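Local atomic coordinates of aminoglycoside 3'-phosphotransferase AphA1-IAB (Acinetobacter baumannii, PDB entry 4GKH), a protein that phosphorylates kanamycin and related aminoglycosides at the 3'-hydroxyl, using a nucleoside triphosphate, and so confers resistance to these antibiotics. Residues V66-E69 with M70-N74; Q154-N158 with N159-D163; V195-G198 with D199-L202. One frame throughout, in Å; residues are numbered along the deposited sequence.

Contact 1: V66-E69 with M70-N74; sequences VTDE and MVRLN
R72 lays its aliphatic chain over the carbonyl oxygen of D68, one helical turn back. CB, CG and CD all pass close to that oxygen. The guanidinium then turns back, and NH1 donates a hydrogen bond to D68 O at 3.1 Å. This bond meets the oxygen well off the C=O direction, at a C=O...donor angle of 110°. The helical bond from R72 N reaches D68 O from the opposite face of the carbonyl plane, at 3.2 Å. Two donors from one residue therefore grip this oxygen. V71 CG2 also lies against D68 O, at 3.4 Å.

The D68 and R72 side chains lie next to each other and point the same way. They form no salt bridge. D68 OD1 is 4.1 Å from R72 NH1 and stands well out of the guanidinium plane. A water joins the two charges instead: it donates to D68 OD1 and accepts from R72 NH1, at 2.9 Å from that nitrogen. R72 NE also bonds to V221 O, and the guanidinium makes a cation-pi contact with F142.

The E69 chain is extended, with CG anti to the backbone N (chi1 179°). Its CG meets L73 CD1 at 4.0 Å on the buried side of the helix. The carboxylate runs on to K56, with which it forms a salt bridge, and to V218 N. A lysine–glutamate pair between strand 53-59 and helix 61-76 is the pattern seen in the N-lobe of protein kinases, whose fold this enzyme shares.

The charged groups of D68 and R72 interact through water and at a distance, whereas buried E69 is paired directly; K56 and V218 N would probably favour its ionised form.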
ATOM      1  N   VAL A  66      12.029   2.638  -4.768  1.00 26.81           N
ATOM      2  CA  VAL A  66      11.632   4.031  -4.924  1.00 23.59           C
ATOM      3  C   VAL A  66      11.340   4.374  -6.406  1.00 31.80           C
ATOM      4  O   VAL A  66      10.380   5.089  -6.727  1.00 30.78           O
ATOM      5  CB  VAL A  66      12.706   4.966  -4.336  1.00 24.89           C
ATOM      6  CG1 VAL A  66      12.341   6.442  -4.589  1.00 28.00           C
ATOM      7  CG2 VAL A  66      12.851   4.698  -2.850  1.00 33.75           C
ATOM      8  N   THR A  67      12.153   3.838  -7.305  1.00 29.03           N
ATOM      9  CA  THR A  67      11.932   4.031  -8.746  1.00 32.86           C
ATOM     10  C   THR A  67      10.605   3.411  -9.168  1.00 30.85           C
ATOM     11  O   THR A  67       9.859   3.999  -9.972  1.00 31.45           O
ATOM     12  CB  THR A  67      13.073   3.422  -9.580  1.00 38.32           C
ATOM     13  OG1 THR A  67      14.319   3.989  -9.165  1.00 31.88           O
ATOM     14  CG2 THR A  67      12.862   3.712 -11.062  1.00 32.87           C
ATOM     15  N   ASP A  68      10.295   2.242  -8.598  1.00 31.42           N
ATOM     16  CA  ASP A  68       9.040   1.553  -8.885  1.00 28.81           C
ATOM     17  C   ASP A  68       7.869   2.436  -8.469  1.00 31.63           C
ATOM     18  O   ASP A  68       6.869   2.547  -9.194  1.00 28.37           O
ATOM     19  CB  ASP A  68       8.928   0.235  -8.103  1.00 34.01           C
ATOM     20  CG  ASP A  68       9.836  -0.851  -8.637  1.00 71.32           C
ATOM     21  OD1 ASP A  68      10.348  -0.705  -9.768  1.00 42.62           O
ATOM     22  OD2 ASP A  68      10.022  -1.861  -7.921  1.00 43.67           O
ATOM     23  N   GLU A  69       7.988   3.068  -7.304  1.00 32.58           N
ATOM     24  CA  GLU A  69       6.893   3.924  -6.857  1.00 32.57           C
ATOM     25  C   GLU A  69       6.722   5.115  -7.761  1.00 30.46           C
ATOM     26  O   GLU A  69       5.598   5.479  -8.102  1.00 30.60           O
ATOM     27  CB  GLU A  69       7.005   4.397  -5.403  1.00 38.90           C
ATOM     28  CG  GLU A  69       5.809   5.304  -5.090  1.00 36.27           C
ATOM     29  CD  GLU A  69       5.670   5.710  -3.651  1.00 61.26           C
ATOM     30  OE1 GLU A  69       6.698   5.901  -2.967  1.00 49.31           O
ATOM     31  OE2 GLU A  69       4.505   5.851  -3.216  1.00 46.44           O
HETATM   32  N   MSE A  70       7.833   5.721  -8.167  1.00 28.58           N
HETATM   33  CA  MSE A  70       7.758   6.893  -9.026  1.00 32.24           C
HETATM   34  C   MSE A  70       6.954   6.623 -10.291  1.00 32.51           C
HETATM   35  O   MSE A  70       6.080   7.406 -10.640  1.00 28.63           O
HETATM   36  CB  MSE A  70       9.161   7.411  -9.390  1.00 32.53           C
HETATM   37  CG  MSE A  70       9.143   8.708 -10.196  1.00 29.48           C
HETATM   38 SE   MSE A  70       9.025   8.428 -12.142  0.64 34.62          SE
HETATM   39  CE  MSE A  70      10.661   7.440 -12.329  1.00 40.66           C
ATOM     40  N   VAL A  71       7.239   5.530 -10.994  1.00 28.64           N
ATOM     41  CA  VAL A  71       6.557   5.348 -12.275  1.00 30.97           C
ATOM     42  C   VAL A  71       5.104   4.966 -12.096  1.00 29.75           C
ATOM     43  O   VAL A  71       4.268   5.287 -12.939  1.00 30.66           O
ATOM     44  CB  VAL A  71       7.221   4.326 -13.194  1.00 35.61           C
ATOM     45  CG1 VAL A  71       8.545   4.850 -13.631  1.00 51.09           C
ATOM     46  CG2 VAL A  71       7.324   2.957 -12.522  1.00 33.49           C
ATOM     47  N   ARG A  72       4.812   4.266 -11.009  1.00 29.77           N
ATOM     48  CA  ARG A  72       3.428   3.934 -10.700  1.00 31.01           C
ATOM     49  C   ARG A  72       2.621   5.184 -10.316  1.00 31.53           C
ATOM     50  O   ARG A  72       1.453   5.321 -10.716  1.00 31.47           O
ATOM     51  CB  ARG A  72       3.363   2.831  -9.634  1.00 29.19           C
ATOM     52  CG  ARG A  72       3.570   1.435 -10.253  1.00 27.61           C
ATOM     53  CD  ARG A  72       4.172   0.431  -9.265  1.00 27.62           C
ATOM     54  NE  ARG A  72       4.508  -0.835  -9.921  1.00 30.95           N
ATOM     55  CZ  ARG A  72       5.602  -1.036 -10.654  1.00 37.91           C
ATOM     56  NH1 ARG A  72       6.475  -0.049 -10.838  1.00 28.71           N
ATOM     57  NH2 ARG A  72       5.820  -2.222 -11.204  1.00 29.26           N
ATOM     58  N   LEU A  73       3.245   6.100  -9.569  1.00 33.10           N
ATOM     59  CA  LEU A  73       2.605   7.388  -9.249  1.00 35.04           C
ATOM     60  C   LEU A  73       2.332   8.153 -10.531  1.00 33.39           C
ATOM     61  O   LEU A  73       1.264   8.738 -10.720  1.00 32.94           O
ATOM     62  CB  LEU A  73       3.505   8.269  -8.378  1.00 36.49           C
ATOM     63  CG  LEU A  73       3.581   8.125  -6.857  1.00 40.94           C
ATOM     64  CD1 LEU A  73       4.769   8.927  -6.355  1.00 52.44           C
ATOM     65  CD2 LEU A  73       2.297   8.627  -6.218  1.00 39.30           C
ATOM     66  N   ASN A  74       3.323   8.165 -11.403  1.00 28.99           N
ATOM     67  CA  ASN A  74       3.194   8.876 -12.669  1.00 31.48           C
ATOM     68  C   ASN A  74       2.020   8.345 -13.492  1.00 39.40           C
ATOM     69  O   ASN A  74       1.291   9.123 -14.111  1.00 38.61           O
ATOM     70  CB  ASN A  74       4.509   8.792 -13.443  1.00 33.88           C
ATOM     71  CG  ASN A  74       4.519   9.676 -14.671  1.00 71.81           C
ATOM     72  OD1 ASN A  74       4.463  10.900 -14.568  1.00 53.03           O
ATOM     73  ND2 ASN A  74       4.613   9.057 -15.844  1.00 57.34           N
TER
HETATM   74  O   HOH W   1       8.507  -1.658 -12.030  1.00 45.07           O

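Contact 2: Q154-N158 with N159-D163; sequences QSRMN and NGLVD. With NA (sodium ion), chain O.
L161 N donates to R156 O at 2.8 Å, and the bond is fairly straight (162° at the hydrogen). G160 N donates to M157 O at 3.1 Å; it comes in over the M157 carbonyl plane, not at a lone pair. These bonds close helix 146-158 with a Schellman motif. G160 has the positive phi (82°) that marks its turn, a value that favours glycine. One residue earlier, N159 N still makes a helical bond to S155 O.

One water donates to M157 O and accepts from V162 N, so it bridges two backbone groups that do not meet directly. G160 O binds a sodium ion at 2.6 Å. A second water also binds the ion and donates to V162 O.

The R156 side chain bends at chi3 (44°), which brings its guanidinium against L161. L161 CB sits over one face of the guanidinium, 3.7 Å from the plane and nearer its border than its middle. The two side chains cross at about a right angle. R156 NH1 lies near L161 O, but the angle is too poor for a hydrogen bond. R156 NE bonds to F271 O, which ties the helix end to the C-terminal tail.

M157 and V162 make the apolar part of the contact, and both also touch V176 of helix 176-184. The V162 methyl CG2 rests against the backbone of the last helical turn, 3.7 Å from M157 CA and 4.2 Å from M157 CB.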
ATOM      1  N   GLN A 154       9.551 -15.621  -2.791  1.00 31.48           N
ATOM      2  CA  GLN A 154      10.542 -16.692  -2.683  1.00 32.22           C
ATOM      3  C   GLN A 154      11.936 -16.087  -2.502  1.00 32.42           C
ATOM      4  O   GLN A 154      12.698 -16.509  -1.619  1.00 32.27           O
ATOM      5  CB  GLN A 154      10.500 -17.606  -3.905  1.00 33.55           C
ATOM      6  CG  GLN A 154      11.600 -18.662  -3.888  1.00 45.26           C
ATOM      7  CD  GLN A 154      11.187 -19.955  -4.558  1.00 45.05           C
ATOM      8  OE1 GLN A 154      10.797 -19.976  -5.724  1.00 63.86           O
ATOM      9  NE2 GLN A 154      11.275 -21.045  -3.817  1.00 49.68           N
ATOM     10  N   SER A 155      12.231 -15.068  -3.310  1.00 33.47           N
ATOM     11  CA  SER A 155      13.514 -14.381  -3.255  1.00 35.54           C
ATOM     12  C   SER A 155      13.753 -13.649  -1.947  1.00 38.12           C
ATOM     13  O   SER A 155      14.844 -13.717  -1.397  1.00 32.04           O
ATOM     14  CB  SER A 155      13.653 -13.419  -4.434  1.00 42.39           C
ATOM     15  OG  SER A 155      13.828 -14.170  -5.622  1.00 39.11           O
ATOM     16  N   ARG A 156      12.740 -12.943  -1.456  1.00 34.54           N
ATOM     17  CA  ARG A 156      12.835 -12.293  -0.150  1.00 36.55           C
ATOM     18  C   ARG A 156      13.090 -13.299   0.969  1.00 38.11           C
ATOM     19  O   ARG A 156      13.916 -13.054   1.846  1.00 28.44           O
ATOM     20  CB  ARG A 156      11.589 -11.443   0.132  1.00 37.30           C
ATOM     21  CG  ARG A 156      11.601 -10.141  -0.663  1.00 34.72           C
ATOM     22  CD  ARG A 156      10.437  -9.249  -0.357  1.00 41.14           C
ATOM     23  NE  ARG A 156      10.161  -9.157   1.066  1.00 39.82           N
ATOM     24  CZ  ARG A 156      10.767  -8.323   1.902  1.00 39.54           C
ATOM     25  NH1 ARG A 156      10.416  -8.309   3.181  1.00 40.42           N
ATOM     26  NH2 ARG A 156      11.714  -7.508   1.464  1.00 47.32           N
HETATM   27  N   MSE A 157      12.408 -14.441   0.917  1.00 30.67           N
HETATM   28  CA  MSE A 157      12.629 -15.496   1.902  1.00 31.86           C
HETATM   29  C   MSE A 157      14.056 -16.006   1.812  1.00 29.41           C
HETATM   30  O   MSE A 157      14.731 -16.175   2.820  1.00 32.53           O
HETATM   31  CB  MSE A 157      11.670 -16.665   1.672  1.00 32.69           C
HETATM   32  CG  MSE A 157      11.920 -17.849   2.611  1.00 41.60           C
HETATM   33 SE   MSE A 157      10.621 -19.310   2.424  0.61 35.23          SE
HETATM   34  CE  MSE A 157      10.821 -19.622   0.505  1.00 42.27           C
ATOM     35  N   ASN A 158      14.508 -16.251   0.587  1.00 34.85           N
ATOM     36  CA  ASN A 158      15.832 -16.816   0.357  1.00 39.30           C
ATOM     37  C   ASN A 158      16.955 -15.852   0.731  1.00 34.74           C
ATOM     38  O   ASN A 158      18.046 -16.271   1.136  1.00 33.14           O
ATOM     39  CB  ASN A 158      15.978 -17.245  -1.110  1.00 30.38           C
ATOM     40  CG  ASN A 158      15.210 -18.519  -1.426  1.00 40.06           C
ATOM     41  OD1 ASN A 158      14.680 -19.169  -0.530  1.00 49.54           O
ATOM     42  ND2 ASN A 158      15.163 -18.888  -2.706  1.00 44.80           N
ATOM     43  N   ASN A 159      16.689 -14.565   0.568  1.00 34.59           N
ATOM     44  CA  ASN A 159      17.646 -13.524   0.918  1.00 33.93           C
ATOM     45  C   ASN A 159      17.622 -13.177   2.399  1.00 33.42           C
ATOM     46  O   ASN A 159      18.430 -12.381   2.872  1.00 37.41           O
ATOM     47  CB  ASN A 159      17.403 -12.280   0.041  1.00 31.48           C
ATOM     48  CG  ASN A 159      17.970 -12.466  -1.356  1.00 37.65           C
ATOM     49  OD1 ASN A 159      19.039 -13.063  -1.509  1.00 37.64           O
ATOM     50  ND2 ASN A 159      17.241 -12.010  -2.381  1.00 29.80           N
ATOM     51  N   GLY A 160      16.691 -13.788   3.134  1.00 31.83           N
ATOM     52  CA  GLY A 160      16.617 -13.601   4.565  1.00 32.83           C
ATOM     53  C   GLY A 160      15.899 -12.327   4.975  1.00 38.89           C
ATOM     54  O   GLY A 160      16.072 -11.843   6.095  1.00 39.52           O
ATOM     55  N   LEU A 161      15.078 -11.800   4.080  1.00 31.00           N
ATOM     56  CA  LEU A 161      14.490 -10.480   4.292  1.00 30.41           C
ATOM     57  C   LEU A 161      13.102 -10.516   4.921  1.00 39.35           C
ATOM     58  O   LEU A 161      12.555  -9.471   5.261  1.00 35.84           O
ATOM     59  CB  LEU A 161      14.414  -9.701   2.976  1.00 31.91           C
ATOM     60  CG  LEU A 161      15.749  -9.660   2.226  1.00 29.55           C
ATOM     61  CD1 LEU A 161      15.605  -8.809   0.959  1.00 40.75           C
ATOM     62  CD2 LEU A 161      16.850  -9.146   3.127  1.00 36.75           C
ATOM     63  N   VAL A 162      12.524 -11.702   5.066  1.00 34.48           N
ATOM     64  CA  VAL A 162      11.171 -11.787   5.637  1.00 45.00           C
ATOM     65  C   VAL A 162      11.156 -11.500   7.144  1.00 37.42           C
ATOM     66  O   VAL A 162      11.934 -12.069   7.893  1.00 38.44           O
ATOM     67  CB  VAL A 162      10.524 -13.165   5.336  1.00 37.94           C
ATOM     68  CG1 VAL A 162       9.182 -13.314   6.059  1.00 37.40           C
ATOM     69  CG2 VAL A 162      10.340 -13.345   3.832  1.00 32.72           C
ATOM     70  N   ASP A 163      10.263 -10.622   7.600  1.00 39.93           N
ATOM     71  CA  ASP A 163      10.164 -10.330   9.032  1.00 39.07           C
ATOM     72  C   ASP A 163       9.280 -11.357   9.732  1.00 34.65           C
ATOM     73  O   ASP A 163       8.071 -11.180   9.792  1.00 37.66           O
ATOM     74  CB  ASP A 163       9.570  -8.935   9.241  1.00 47.49           C
ATOM     75  CG  ASP A 163       9.539  -8.512  10.712  1.00 43.85           C
ATOM     76  OD1 ASP A 163       9.926  -9.304  11.603  1.00 41.10           O
ATOM     77  OD2 ASP A 163       9.123  -7.367  10.967  1.00 44.40           O
TER
HETATM   78 NA    NA O 303      16.122 -12.878   8.448  1.00 57.58          NA
HETATM   79  O   HOH W   2      13.568 -14.507   5.254  1.00 36.63           O
HETATM   80  O   HOH W   3      13.878 -13.941   7.837  1.00 48.22           O

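Contact 3: V195-G198 with D199-L202; sequences VTHG and DFSL. With KAN (kanamycin a), chain M.
H197 has CG anti to its backbone N (chi1 178°). Its chi2 of -82° turns the ring so that ND1 faces the backbone N of D199. D199 N donates to H197 ND1 at 3.0 Å, in the ring plane, and the hydrogen bond is reasonably straight. On the far side of the ring, NE2 bonds to the carbonyl oxygen I216 O, which fits an imidazole with its proton on NE2. Both ring nitrogens are engaged, and the rotation of the imidazole is fixed.

F200 meets H197 in an offset edge-to-face pair. The ring planes are 81° apart and the centroids 5.9 Å apart. The edge of F200 is turned toward the face of H197. At that edge F200 CD1 is 4.0 Å from the ring atom H197 CG. It is also 3.8 Å from H197 CB, which lies near the plane of the F200 ring. Helix 118-133 borders F200 through F128 and L129.

The sequence HGDFSLDN is the counterpart of the catalytic loop of protein kinases, in the form found in aminoglycoside phosphotransferases. G198 sits at its tight bend with positive phi, where a CB would be jammed against the carbonyl of H197. The backbone N atoms of H197 and G198 both bond to the D229 carboxylate, one to each oxygen. F200 is the centre of an inverse gamma turn, with a weak bond from S201 N to D199 O. N204 ND2 also donates to D199 O.

The D199 carboxylate points away from H197 into the kanamycin pocket. OD2 accepts a short hydrogen bond, 2.5 Å, from kanamycin O7, the 3'-hydroxyl that the enzyme phosphorylates. D199 is probably the proton acceptor of the reaction, consistent with this bond. Q36 NE2 makes a weak hydrogen bond to the same oxygen, and R220 lies at long ion-pair range.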
ATOM      1  N   VAL A 195      -7.050  -3.590 -11.578  1.00 29.95           N
ATOM      2  CA  VAL A 195      -5.942  -2.734 -11.148  1.00 26.52           C
ATOM      3  C   VAL A 195      -5.913  -2.677  -9.616  1.00 33.47           C
ATOM      4  O   VAL A 195      -6.902  -2.274  -8.986  1.00 32.75           O
ATOM      5  CB  VAL A 195      -6.092  -1.288 -11.708  1.00 32.67           C
ATOM      6  CG1 VAL A 195      -4.951  -0.414 -11.201  1.00 26.51           C
ATOM      7  CG2 VAL A 195      -6.135  -1.290 -13.259  1.00 28.61           C
ATOM      8  N   THR A 196      -4.798  -3.092  -9.012  1.00 31.46           N
ATOM      9  CA  THR A 196      -4.701  -3.119  -7.551  1.00 30.66           C
ATOM     10  C   THR A 196      -3.669  -2.138  -7.030  1.00 34.31           C
ATOM     11  O   THR A 196      -2.742  -1.736  -7.747  1.00 31.85           O
ATOM     12  CB  THR A 196      -4.354  -4.522  -6.984  1.00 33.51           C
ATOM     13  OG1 THR A 196      -3.064  -4.920  -7.463  1.00 36.78           O
ATOM     14  CG2 THR A 196      -5.411  -5.556  -7.380  1.00 28.92           C
ATOM     15  N   HIS A 197      -3.832  -1.758  -5.768  1.00 28.75           N
ATOM     16  CA  HIS A 197      -2.903  -0.846  -5.110  1.00 26.89           C
ATOM     17  C   HIS A 197      -1.674  -1.624  -4.637  1.00 34.81           C
ATOM     18  O   HIS A 197      -0.530  -1.187  -4.792  1.00 32.21           O
ATOM     19  CB  HIS A 197      -3.614  -0.215  -3.902  1.00 25.82           C
ATOM     20  CG  HIS A 197      -2.747   0.705  -3.102  1.00 28.57           C
ATOM     21  ND1 HIS A 197      -1.858   0.250  -2.154  1.00 26.27           N
ATOM     22  CD2 HIS A 197      -2.651   2.053  -3.090  1.00 31.04           C
ATOM     23  CE1 HIS A 197      -1.234   1.276  -1.607  1.00 31.49           C
ATOM     24  NE2 HIS A 197      -1.695   2.384  -2.160  1.00 30.09           N
ATOM     25  N   GLY A 198      -1.919  -2.783  -4.037  1.00 27.89           N
ATOM     26  CA  GLY A 198      -0.840  -3.635  -3.558  1.00 26.62           C
ATOM     27  C   GLY A 198      -0.508  -3.572  -2.074  1.00 35.09           C
ATOM     28  O   GLY A 198       0.085  -4.507  -1.533  1.00 31.45           O
ATOM     29  N   ASP A 199      -0.849  -2.464  -1.428  1.00 27.25           N
ATOM     30  CA  ASP A 199      -0.718  -2.344   0.027  1.00 24.85           C
ATOM     31  C   ASP A 199      -1.861  -1.476   0.568  1.00 26.64           C
ATOM     32  O   ASP A 199      -1.636  -0.418   1.138  1.00 29.75           O
ATOM     33  CB  ASP A 199       0.676  -1.785   0.397  1.00 26.83           C
ATOM     34  CG  ASP A 199       1.016  -1.954   1.869  1.00 39.96           C
ATOM     35  OD1 ASP A 199       0.223  -2.572   2.613  1.00 36.29           O
ATOM     36  OD2 ASP A 199       2.096  -1.477   2.277  1.00 36.40           O
ATOM     37  N   PHE A 200      -3.094  -1.941   0.346  1.00 33.42           N
ATOM     38  CA  PHE A 200      -4.297  -1.173   0.660  1.00 31.97           C
ATOM     39  C   PHE A 200      -4.604  -1.317   2.155  1.00 31.88           C
ATOM     40  O   PHE A 200      -5.594  -1.940   2.553  1.00 29.12           O
ATOM     41  CB  PHE A 200      -5.477  -1.633  -0.221  1.00 30.75           C
ATOM     42  CG  PHE A 200      -6.552  -0.573  -0.438  1.00 30.27           C
ATOM     43  CD1 PHE A 200      -6.422   0.377  -1.444  1.00 36.25           C
ATOM     44  CD2 PHE A 200      -7.694  -0.542   0.358  1.00 31.73           C
ATOM     45  CE1 PHE A 200      -7.401   1.352  -1.649  1.00 35.31           C
ATOM     46  CE2 PHE A 200      -8.700   0.439   0.150  1.00 31.09           C
ATOM     47  CZ  PHE A 200      -8.544   1.384  -0.851  1.00 34.56           C
ATOM     48  N   SER A 201      -3.741  -0.732   2.977  1.00 34.70           N
ATOM     49  CA  SER A 201      -3.884  -0.818   4.415  1.00 28.45           C
ATOM     50  C   SER A 201      -4.453   0.482   4.968  1.00 29.80           C
ATOM     51  O   SER A 201      -4.513   1.481   4.268  1.00 31.27           O
ATOM     52  CB  SER A 201      -2.533  -1.075   5.069  1.00 35.56           C
ATOM     53  OG  SER A 201      -1.781   0.128   5.063  1.00 32.88           O
ATOM     54  N   LEU A 202      -4.820   0.471   6.246  1.00 29.43           N
ATOM     55  CA  LEU A 202      -5.315   1.687   6.886  1.00 30.81           C
ATOM     56  C   LEU A 202      -4.256   2.789   7.009  1.00 37.74           C
ATOM     57  O   LEU A 202      -4.594   3.941   7.255  1.00 34.51           O
ATOM     58  CB  LEU A 202      -5.880   1.369   8.266  1.00 31.17           C
ATOM     59  CG  LEU A 202      -7.158   0.531   8.323  1.00 31.63           C
ATOM     60  CD1 LEU A 202      -7.405   0.142   9.790  1.00 31.64           C
ATOM     61  CD2 LEU A 202      -8.347   1.310   7.770  1.00 35.20           C
TER
HETATM   62  C1  KAN M 301       3.702  -3.993   7.228  1.00 34.40           C
HETATM   63  C2  KAN M 301       3.308  -2.726   6.504  1.00 36.31           C
HETATM   64  C3  KAN M 301       3.751  -2.719   5.054  1.00 37.91           C
HETATM   65  C4  KAN M 301       5.272  -2.872   5.020  1.00 36.81           C
HETATM   66  C5  KAN M 301       5.632  -4.187   5.684  1.00 34.69           C
HETATM   67  C6  KAN M 301       7.158  -4.246   5.634  1.00 37.83           C
HETATM   68  C7  KAN M 301       1.314  -8.592   8.277  1.00 34.32           C
HETATM   69  C8  KAN M 301       1.447  -7.386   9.172  1.00 37.15           C
HETATM   70  C9  KAN M 301       1.617  -6.143   8.270  1.00 38.19           C
HETATM   71  C10 KAN M 301       2.899  -6.248   7.415  1.00 32.28           C
HETATM   72  C11 KAN M 301       2.711  -7.481   6.497  1.00 30.06           C
HETATM   73  C12 KAN M 301       2.545  -8.723   7.365  1.00 31.94           C
HETATM   74  C13 KAN M 301       0.334  -6.658  11.242  1.00 40.87           C
HETATM   75  C14 KAN M 301      -0.639  -7.433  12.132  1.00 42.47           C
HETATM   76  C15 KAN M 301      -2.085  -7.345  11.702  1.00 46.36           C
HETATM   77  C16 KAN M 301      -2.494  -5.889  11.695  1.00 47.50           C
HETATM   78  C17 KAN M 301      -1.575  -5.177  10.710  1.00 47.17           C
HETATM   79  C18 KAN M 301      -1.986  -3.711  10.443  1.00 53.85           C
HETATM   80  N1  KAN M 301       7.624  -5.494   6.249  1.00 36.92           N
HETATM   81  N2  KAN M 301       3.913  -7.633   5.658  1.00 26.71           N
HETATM   82  N3  KAN M 301       1.191  -9.752   9.189  1.00 35.48           N
HETATM   83  N4  KAN M 301      -2.939  -8.068  12.654  1.00 47.23           N
HETATM   84  O5  KAN M 301       5.154  -4.165   7.054  1.00 35.63           O
HETATM   85  O6  KAN M 301       1.878  -2.584   6.576  1.00 37.92           O
HETATM   86  O7  KAN M 301       3.357  -1.465   4.479  1.00 42.26           O
HETATM   87  O8  KAN M 301       5.739  -2.910   3.665  1.00 37.38           O
HETATM   88  O9  KAN M 301       3.051  -5.086   6.573  1.00 32.63           O
HETATM   89  O10 KAN M 301       1.551  -4.922   9.049  1.00 38.99           O
HETATM   90  O11 KAN M 301       0.257  -7.354   9.999  1.00 37.14           O
HETATM   91  O12 KAN M 301      -0.181  -5.307  11.129  1.00 43.02           O
HETATM   92  O13 KAN M 301      -0.149  -8.778  12.173  1.00 42.83           O
HETATM   93  O14 KAN M 301      -3.840  -5.806  11.242  1.00 48.96           O
HETATM   94  O15 KAN M 301      -1.174  -3.175   9.363  1.00 55.87           O

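The three contacts follow in series along the chain and do not touch. Contact 3 is the innermost and holds D199, which binds kanamycin directly. Contact 1 lies on helix 61-76, with its centre about 15 Å from that of contact 3. The E69 side chain is about 9 Å from that of D199. It is about 5 Å from the bound pyrazolopyrimidine inhibitor but about 11 Å from kanamycin. Contact 2 is at the surface, about 21 Å between centres from contact 3 and about 23 Å from contact 1. Even so, the R156 side chain comes within about 5 Å of kanamycin, from the side of the C-terminal tail, where F272 binds the drug.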